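Long-range contact in AxyAgu115A (PDB 6NPS), which is a family GH115 glycoside hydrolase, probably an alpha-glucuronidase that removes glucuronic acid side groups from arabinoglucuronoxylan: residues D789-F801 and L941-L953. The protein carries 3 engineered substitutions. Numbering follows the deposited sequence.
Sequences DTKGYISIEAEHF and LEKIVIYPDGKKL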
ATOM      1  N   ASP A 789     -19.561 -27.421 -13.112  1.00 41.26           N
ATOM      2  CA  ASP A 789     -19.563 -26.056 -12.584  1.00 46.96           C
ATOM      3  C   ASP A 789     -20.600 -25.922 -11.471  1.00 49.69           C
ATOM      4  O   ASP A 789     -21.796 -25.820 -11.737  1.00 49.61           O
ATOM      5  CB  ASP A 789     -19.851 -25.045 -13.694  1.00 54.29           C
ATOM      6  CG  ASP A 789     -19.886 -23.578 -13.180  1.00 69.17           C
ATOM      7  OD1 ASP A 789     -19.846 -23.335 -11.944  1.00 69.02           O
ATOM      8  OD2 ASP A 789     -19.934 -22.650 -14.027  1.00 74.18           O
ATOM      9  N   THR A 790     -20.155 -25.843 -10.225  1.00 49.32           N
ATOM     10  CA  THR A 790     -21.064 -25.458  -9.164  1.00 49.06           C
ATOM     11  C   THR A 790     -20.690 -24.152  -8.476  1.00 51.89           C
ATOM     12  O   THR A 790     -21.551 -23.561  -7.826  1.00 53.95           O
ATOM     13  CB  THR A 790     -21.151 -26.563  -8.109  1.00 46.13           C
ATOM     14  OG1 THR A 790     -19.845 -26.797  -7.567  1.00 49.05           O
ATOM     15  CG2 THR A 790     -21.677 -27.833  -8.726  1.00 46.84           C
ATOM     16  N   LYS A 791     -19.448 -23.680  -8.598  1.00 48.95           N
ATOM     17  CA  LYS A 791     -19.017 -22.471  -7.909  1.00 47.59           C
ATOM     18  C   LYS A 791     -19.030 -21.236  -8.803  1.00 47.19           C
ATOM     19  O   LYS A 791     -18.654 -20.147  -8.347  1.00 45.10           O
ATOM     20  CB  LYS A 791     -17.600 -22.658  -7.337  1.00 52.23           C
ATOM     21  CG  LYS A 791     -17.493 -23.677  -6.218  1.00 53.25           C
ATOM     22  CD  LYS A 791     -16.064 -23.766  -5.705  1.00 56.04           C
ATOM     23  CE  LYS A 791     -16.042 -24.356  -4.309  1.00 59.90           C
ATOM     24  NZ  LYS A 791     -14.678 -24.319  -3.720  1.00 65.45           N
ATOM     25  N   GLY A 792     -19.457 -21.356 -10.050  1.00 44.20           N
ATOM     26  CA  GLY A 792     -19.356 -20.238 -10.969  1.00 44.94           C
ATOM     27  C   GLY A 792     -18.119 -20.251 -11.845  1.00 47.02           C
ATOM     28  O   GLY A 792     -17.923 -19.319 -12.631  1.00 51.87           O
ATOM     29  N   TYR A 793     -17.276 -21.270 -11.734  1.00 44.66           N
ATOM     30  CA  TYR A 793     -16.106 -21.375 -12.604  1.00 41.77           C
ATOM     31  C   TYR A 793     -15.636 -22.811 -12.514  1.00 41.04           C
ATOM     32  O   TYR A 793     -16.032 -23.536 -11.605  1.00 39.13           O
ATOM     33  CB  TYR A 793     -14.988 -20.399 -12.216  1.00 40.40           C
ATOM     34  CG  TYR A 793     -14.409 -20.681 -10.858  1.00 38.65           C
ATOM     35  CD1 TYR A 793     -15.011 -20.165  -9.702  1.00 39.46           C
ATOM     36  CD2 TYR A 793     -13.294 -21.502 -10.709  1.00 36.59           C
ATOM     37  CE1 TYR A 793     -14.483 -20.440  -8.447  1.00 36.23           C
ATOM     38  CE2 TYR A 793     -12.770 -21.782  -9.453  1.00 35.45           C
ATOM     39  CZ  TYR A 793     -13.374 -21.259  -8.335  1.00 38.00           C
ATOM     40  OH  TYR A 793     -12.841 -21.527  -7.098  1.00 43.00           O
ATOM     41  N   ILE A 794     -14.793 -23.215 -13.462  1.00 34.32           N
ATOM     42  CA  ILE A 794     -14.208 -24.550 -13.475  1.00 35.40           C
ATOM     43  C   ILE A 794     -12.703 -24.391 -13.595  1.00 35.41           C
ATOM     44  O   ILE A 794     -12.230 -23.540 -14.354  1.00 34.66           O
ATOM     45  CB  ILE A 794     -14.738 -25.393 -14.651  1.00 39.98           C
ATOM     46  CG1 ILE A 794     -16.250 -25.636 -14.534  1.00 40.90           C
ATOM     47  CG2 ILE A 794     -13.953 -26.734 -14.764  1.00 37.82           C
ATOM     48  CD1 ILE A 794     -16.810 -26.279 -15.797  1.00 39.37           C
ATOM     49  N   SER A 795     -11.955 -25.201 -12.844  1.00 30.61           N
ATOM     50  CA  SER A 795     -10.504 -25.167 -12.852  1.00 37.70           C
ATOM     51  C   SER A 795     -10.046 -26.617 -12.937  1.00 38.02           C
ATOM     52  O   SER A 795     -10.436 -27.444 -12.099  1.00 35.89           O
ATOM     53  CB  SER A 795      -9.950 -24.468 -11.612  1.00 34.98           C
ATOM     54  OG  SER A 795      -8.547 -24.665 -11.500  1.00 35.24           O
ATOM     55  N   ILE A 796      -9.219 -26.907 -13.944  1.00 35.42           N
ATOM     56  CA  ILE A 796      -8.878 -28.259 -14.380  1.00 39.82           C
ATOM     57  C   ILE A 796      -7.364 -28.374 -14.396  1.00 38.46           C
ATOM     58  O   ILE A 796      -6.705 -27.609 -15.100  1.00 36.43           O
ATOM     59  CB  ILE A 796      -9.420 -28.543 -15.792  1.00 38.50           C
ATOM     60  CG1 ILE A 796     -10.946 -28.460 -15.823  1.00 37.85           C
ATOM     61  CG2 ILE A 796      -8.931 -29.903 -16.278  1.00 38.61           C
ATOM     62  CD1 ILE A 796     -11.513 -28.437 -17.224  1.00 39.52           C
ATOM     63  N   GLU A 797      -6.801 -29.314 -13.639  1.00 39.59           N
ATOM     64  CA  GLU A 797      -5.399 -29.619 -13.901  1.00 37.93           C
ATOM     65  C   GLU A 797      -5.326 -30.374 -15.225  1.00 36.40           C
ATOM     66  O   GLU A 797      -6.163 -31.238 -15.516  1.00 37.80           O
ATOM     67  CB  GLU A 797      -4.753 -30.407 -12.765  1.00 39.86           C
ATOM     68  CG  GLU A 797      -5.033 -29.834 -11.383  1.00 51.65           C
ATOM     69  CD  GLU A 797      -3.998 -28.825 -10.857  1.00 64.13           C
ATOM     70  OE1 GLU A 797      -3.261 -28.175 -11.637  1.00 66.28           O
ATOM     71  OE2 GLU A 797      -3.935 -28.685  -9.616  1.00 71.41           O
ATOM     72  N   ALA A 798      -4.361 -29.983 -16.060  1.00 32.38           N
ATOM     73  CA  ALA A 798      -4.352 -30.414 -17.450  1.00 33.71           C
ATOM     74  C   ALA A 798      -4.257 -31.932 -17.570  1.00 30.88           C
ATOM     75  O   ALA A 798      -4.701 -32.509 -18.567  1.00 34.71           O
ATOM     76  CB  ALA A 798      -3.182 -29.711 -18.183  1.00 34.21           C
ATOM     77  N   GLU A 799      -3.671 -32.591 -16.577  1.00 30.86           N
ATOM     78  CA  GLU A 799      -3.580 -34.045 -16.597  1.00 39.11           C
ATOM     79  C   GLU A 799      -4.945 -34.738 -16.471  1.00 37.40           C
ATOM     80  O   GLU A 799      -5.063 -35.912 -16.842  1.00 35.06           O
ATOM     81  CB  GLU A 799      -2.617 -34.464 -15.486  1.00 47.89           C
ATOM     82  CG  GLU A 799      -2.945 -35.700 -14.751  1.00 59.91           C
ATOM     83  CD  GLU A 799      -2.128 -35.881 -13.486  1.00 64.30           C
ATOM     84  OE1 GLU A 799      -0.999 -35.346 -13.393  1.00 53.77           O
ATOM     85  OE2 GLU A 799      -2.615 -36.616 -12.596  1.00 76.47           O
ATOM     86  N   HIS A 800      -5.989 -34.029 -16.043  1.00 33.07           N
ATOM     87  CA  HIS A 800      -7.316 -34.655 -15.850  1.00 38.01           C
ATOM     88  C   HIS A 800      -8.224 -34.552 -17.080  1.00 39.35           C
ATOM     89  O   HIS A 800      -9.423 -34.262 -16.989  1.00 38.07           O
ATOM     90  CB  HIS A 800      -7.981 -34.063 -14.609  1.00 35.95           C
ATOM     91  CG  HIS A 800      -7.264 -34.428 -13.354  1.00 38.31           C
ATOM     92  ND1 HIS A 800      -7.083 -33.557 -12.305  1.00 40.51           N
ATOM     93  CD2 HIS A 800      -6.627 -35.572 -13.006  1.00 40.71           C
ATOM     94  CE1 HIS A 800      -6.370 -34.145 -11.360  1.00 40.97           C
ATOM     95  NE2 HIS A 800      -6.082 -35.370 -11.761  1.00 42.59           N
ATOM     96  N   PHE A 801      -7.669 -34.865 -18.251  1.00 36.69           N
ATOM     97  CA  PHE A 801      -8.488 -35.020 -19.437  1.00 34.18           C
ATOM     98  C   PHE A 801      -9.267 -36.324 -19.377  1.00 40.54           C
ATOM     99  O   PHE A 801      -8.841 -37.303 -18.757  1.00 41.20           O
ATOM    100  CB  PHE A 801      -7.634 -34.997 -20.694  1.00 38.43           C
ATOM    101  CG  PHE A 801      -6.451 -35.893 -20.632  1.00 35.75           C
ATOM    102  CD1 PHE A 801      -5.216 -35.386 -20.280  1.00 41.33           C
ATOM    103  CD2 PHE A 801      -6.562 -37.232 -20.948  1.00 38.54           C
ATOM    104  CE1 PHE A 801      -4.097 -36.199 -20.240  1.00 39.86           C
ATOM    105  CE2 PHE A 801      -5.445 -38.062 -20.898  1.00 41.70           C
ATOM    106  CZ  PHE A 801      -4.198 -37.522 -20.554  1.00 33.96           C
ATOM    107  N   LEU A 941       1.025 -27.408 -21.119  1.00 32.51           N
ATOM    108  CA  LEU A 941      -0.194 -26.884 -20.527  1.00 33.05           C
ATOM    109  C   LEU A 941      -0.329 -27.438 -19.119  1.00 31.78           C
ATOM    110  O   LEU A 941      -0.307 -28.664 -18.928  1.00 33.26           O
ATOM    111  CB  LEU A 941      -1.404 -27.275 -21.377  1.00 32.06           C
ATOM    112  CG  LEU A 941      -2.786 -26.905 -20.850  1.00 32.97           C
ATOM    113  CD1 LEU A 941      -3.066 -25.391 -20.853  1.00 32.08           C
ATOM    114  CD2 LEU A 941      -3.810 -27.596 -21.753  1.00 32.48           C
ATOM    115  N   GLU A 942      -0.506 -26.546 -18.148  1.00 34.70           N
ATOM    116  CA  GLU A 942      -0.573 -26.914 -16.738  1.00 32.88           C
ATOM    117  C   GLU A 942      -1.988 -26.893 -16.181  1.00 34.44           C
ATOM    118  O   GLU A 942      -2.330 -27.773 -15.394  1.00 34.24           O
ATOM    119  CB  GLU A 942       0.309 -25.982 -15.886  1.00 33.74           C
ATOM    120  CG  GLU A 942       1.807 -26.143 -16.261  1.00 42.56           C
ATOM    121  CD  GLU A 942       2.788 -25.171 -15.565  1.00 50.68           C
ATOM    122  OE1 GLU A 942       2.568 -24.779 -14.387  1.00 46.01           O
ATOM    123  OE2 GLU A 942       3.814 -24.829 -16.213  1.00 50.65           O
ATOM    124  N   LYS A 943      -2.802 -25.903 -16.546  1.00 30.89           N
ATOM    125  CA  LYS A 943      -4.115 -25.731 -15.930  1.00 36.08           C
ATOM    126  C   LYS A 943      -5.006 -25.016 -16.934  1.00 33.60           C
ATOM    127  O   LYS A 943      -4.530 -24.215 -17.744  1.00 32.44           O
ATOM    128  CB  LYS A 943      -4.015 -24.933 -14.595  1.00 32.80           C
ATOM    129  CG  LYS A 943      -5.364 -24.805 -13.823  1.00 41.61           C
ATOM    130  CD  LYS A 943      -5.265 -23.826 -12.643  1.00 41.67           C
ATOM    131  CE  LYS A 943      -4.432 -24.385 -11.545  1.00 39.72           C
ATOM    132  NZ  LYS A 943      -4.565 -23.512 -10.365  1.00 41.04           N
ATOM    133  N   ILE A 944      -6.299 -25.335 -16.889  1.00 28.17           N
ATOM    134  CA  ILE A 944      -7.324 -24.668 -17.682  1.00 32.23           C
ATOM    135  C   ILE A 944      -8.366 -24.124 -16.711  1.00 36.90           C
ATOM    136  O   ILE A 944      -8.840 -24.855 -15.835  1.00 34.38           O
ATOM    137  CB  ILE A 944      -8.002 -25.636 -18.668  1.00 33.97           C
ATOM    138  CG1 ILE A 944      -6.954 -26.402 -19.489  1.00 37.97           C
ATOM    139  CG2 ILE A 944      -9.004 -24.897 -19.527  1.00 36.55           C
ATOM    140  CD1 ILE A 944      -7.511 -27.645 -20.193  1.00 39.74           C
ATOM    141  N   VAL A 945      -8.774 -22.874 -16.905  1.00 34.18           N
ATOM    142  CA  VAL A 945      -9.829 -22.269 -16.099  1.00 37.38           C
ATOM    143  C   VAL A 945     -10.917 -21.768 -17.036  1.00 37.12           C
ATOM    144  O   VAL A 945     -10.609 -21.140 -18.052  1.00 36.91           O
ATOM    145  CB  VAL A 945      -9.271 -21.126 -15.236  1.00 37.51           C
ATOM    146  CG1 VAL A 945     -10.395 -20.503 -14.424  1.00 36.39           C
ATOM    147  CG2 VAL A 945      -8.150 -21.661 -14.334  1.00 36.69           C
ATOM    148  N   ILE A 946     -12.189 -22.038 -16.696  1.00 34.88           N
ATOM    149  CA  ILE A 946     -13.331 -21.646 -17.515  1.00 35.73           C
ATOM    150  C   ILE A 946     -14.332 -20.900 -16.631  1.00 39.87           C
ATOM    151  O   ILE A 946     -14.682 -21.375 -15.545  1.00 39.42           O
ATOM    152  CB  ILE A 946     -14.000 -22.876 -18.180  1.00 40.87           C
ATOM    153  CG1 ILE A 946     -12.975 -23.703 -19.000  1.00 40.53           C
ATOM    154  CG2 ILE A 946     -15.198 -22.456 -19.041  1.00 40.37           C
ATOM    155  CD1 ILE A 946     -13.503 -25.143 -19.413  1.00 41.30           C
ATOM    156  N   TYR A 947     -14.815 -19.756 -17.103  1.00 40.90           N
ATOM    157  CA  TYR A 947     -15.705 -18.938 -16.290  1.00 41.82           C
ATOM    158  C   TYR A 947     -16.515 -18.059 -17.223  1.00 41.71           C
ATOM    159  O   TYR A 947     -16.109 -17.831 -18.363  1.00 42.33           O
ATOM    160  CB  TYR A 947     -14.933 -18.089 -15.266  1.00 40.12           C
ATOM    161  CG  TYR A 947     -13.796 -17.263 -15.820  1.00 48.19           C
ATOM    162  CD1 TYR A 947     -12.517 -17.795 -15.931  1.00 45.11           C
ATOM    163  CD2 TYR A 947     -13.994 -15.945 -16.229  1.00 49.29           C
ATOM    164  CE1 TYR A 947     -11.458 -17.038 -16.423  1.00 48.33           C
ATOM    165  CE2 TYR A 947     -12.935 -15.184 -16.734  1.00 47.20           C
ATOM    166  CZ  TYR A 947     -11.677 -15.735 -16.815  1.00 50.17           C
ATOM    167  OH  TYR A 947     -10.628 -15.003 -17.313  1.00 53.88           O
ATOM    168  N   PRO A 948     -17.698 -17.611 -16.801  1.00 46.49           N
ATOM    169  CA  PRO A 948     -18.559 -16.882 -17.742  1.00 44.08           C
ATOM    170  C   PRO A 948     -17.927 -15.552 -18.142  1.00 45.36           C
ATOM    171  O   PRO A 948     -17.125 -14.963 -17.407  1.00 44.97           O
ATOM    172  CB  PRO A 948     -19.885 -16.697 -16.977  1.00 48.98           C
ATOM    173  CG  PRO A 948     -19.707 -17.322 -15.610  1.00 48.78           C
ATOM    174  CD  PRO A 948     -18.395 -18.051 -15.573  1.00 45.64           C
ATOM    175  N   ASP A 949     -18.248 -15.116 -19.356  1.00 47.38           N
ATOM    176  CA  ASP A 949     -17.765 -13.841 -19.869  1.00 54.23           C
ATOM    177  C   ASP A 949     -18.026 -12.715 -18.875  1.00 53.68           C
ATOM    178  O   ASP A 949     -19.157 -12.518 -18.419  1.00 53.74           O
ATOM    179  CB  ASP A 949     -18.460 -13.528 -21.200  1.00 62.02           C
ATOM    180  CG  ASP A 949     -17.751 -12.447 -21.991  1.00 70.65           C
ATOM    181  OD1 ASP A 949     -18.324 -11.970 -23.001  1.00 74.51           O
ATOM    182  OD2 ASP A 949     -16.622 -12.085 -21.604  1.00 72.97           O
ATOM    183  N   GLY A 950     -16.980 -11.963 -18.547  1.00 54.22           N
ATOM    184  CA  GLY A 950     -17.136 -10.803 -17.694  1.00 57.99           C
ATOM    185  C   GLY A 950     -17.009 -11.045 -16.204  1.00 62.53           C
ATOM    186  O   GLY A 950     -16.997 -10.073 -15.435  1.00 65.79           O
ATOM    187  N   LYS A 951     -16.911 -12.287 -15.759  1.00 60.78           N
ATOM    188  CA  LYS A 951     -16.713 -12.538 -14.335  1.00 61.92           C
ATOM    189  C   LYS A 951     -15.236 -12.452 -13.979  1.00 56.98           C
ATOM    190  O   LYS A 951     -14.351 -12.757 -14.785  1.00 56.83           O
ATOM    191  CB  LYS A 951     -17.256 -13.918 -13.942  1.00 63.10           C
ATOM    192  CG  LYS A 951     -18.621 -14.223 -14.535  1.00 71.32           C
ATOM    193  CD  LYS A 951     -19.620 -13.083 -14.335  1.00 76.69           C
ATOM    194  CE  LYS A 951     -21.046 -13.612 -14.234  1.00 80.10           C
ATOM    195  NZ  LYS A 951     -21.902 -12.696 -13.429  1.00 80.90           N
ATOM    196  N   LYS A 952     -14.970 -12.014 -12.759  1.00 58.35           N
ATOM    197  CA  LYS A 952     -13.607 -11.887 -12.271  1.00 62.69           C
ATOM    198  C   LYS A 952     -13.455 -12.736 -11.023  1.00 54.44           C
ATOM    199  O   LYS A 952     -14.290 -12.669 -10.118  1.00 52.29           O
ATOM    200  CB  LYS A 952     -13.214 -10.418 -12.035  1.00 73.97           C
ATOM    201  CG  LYS A 952     -12.421  -9.811 -13.225  1.00 85.63           C
ATOM    202  CD  LYS A 952     -11.342  -8.773 -12.822  1.00 90.98           C
ATOM    203  CE  LYS A 952      -9.926  -9.397 -12.791  1.00 90.28           C
ATOM    204  NZ  LYS A 952      -8.767  -8.535 -12.359  1.00 88.97           N
ATOM    205  N   LEU A 953     -12.427 -13.577 -11.015  1.00 47.47           N
ATOM    206  CA  LEU A 953     -12.188 -14.515  -9.936  1.00 45.37           C
ATOM    207  C   LEU A 953     -11.244 -13.890  -8.931  1.00 41.64           C
ATOM    208  O   LEU A 953     -10.547 -12.931  -9.232  1.00 41.37           O
ATOM    209  CB  LEU A 953     -11.590 -15.808 -10.468  1.00 43.79           C
ATOM    210  CG  LEU A 953     -12.320 -16.505 -11.625  1.00 48.14           C
ATOM    211  CD1 LEU A 953     -11.641 -17.831 -11.939  1.00 48.97           C
ATOM    212  CD2 LEU A 953     -13.772 -16.712 -11.274  1.00 46.92           C
TER
HETATM  213  O   HOH W   1     -17.973 -22.293 -16.191  1.00 60.16           O
HETATM  214  O   HOH W   2      -1.378 -28.977 -13.207  1.00 46.56           O
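Ile796, Ala798 and Ile946 have the most surface buried where strand 794-797 pairs antiparallel with strand 941-948, the short axes 165° apart. Ile796 and Ile944 form a hydrogen-bonded pair: Ile796 N gives to Ile944 O at 2.8 Å, and Ile944 N returns a bond to Ile796 O. The Ile794-Ile946 pair repeats this reciprocal pattern. On the isoleucine face, Ile796 CD1 lies 4.4 Å from Ile946 CD1; CG1 of Ile796, anti to the carbonyl carbon (chi1 -62°), carries that methyl. Phe787 and Tyr850 also touch Ile796, which places this face in the interior of the C-terminal beta domain. Farther along, Ala798 N donates to Glu942 O over 3.1 Å, from 51° above the carbonyl plane, while Ala798 CB meets Leu941 CG at 3.9 Å.

On the face that carries Ser795, Val945 and Lys943, Lys943 runs its aliphatic chain alongside Ser795, CD 3.6 Å from OG. Beyond a bend at chi3, NZ hydrogen-bonds Leu958 O and Pro960 O; Ser795 OG also hydrogen-bonds Pro960 O. A methionine in place of Lys943 would probably leave Leu958 O without this donor and Pro960 O with only the Ser795 hydroxyl of the two described here. Glu797 OE1, hydrogen-bonded to Thr826 OG1, shares a water with Glu942 O but stays 5.0 Å from Lys943 NZ, so mainly backbone bonds and apolar contacts join the strands, without a direct Glu797-Lys943 salt bridge.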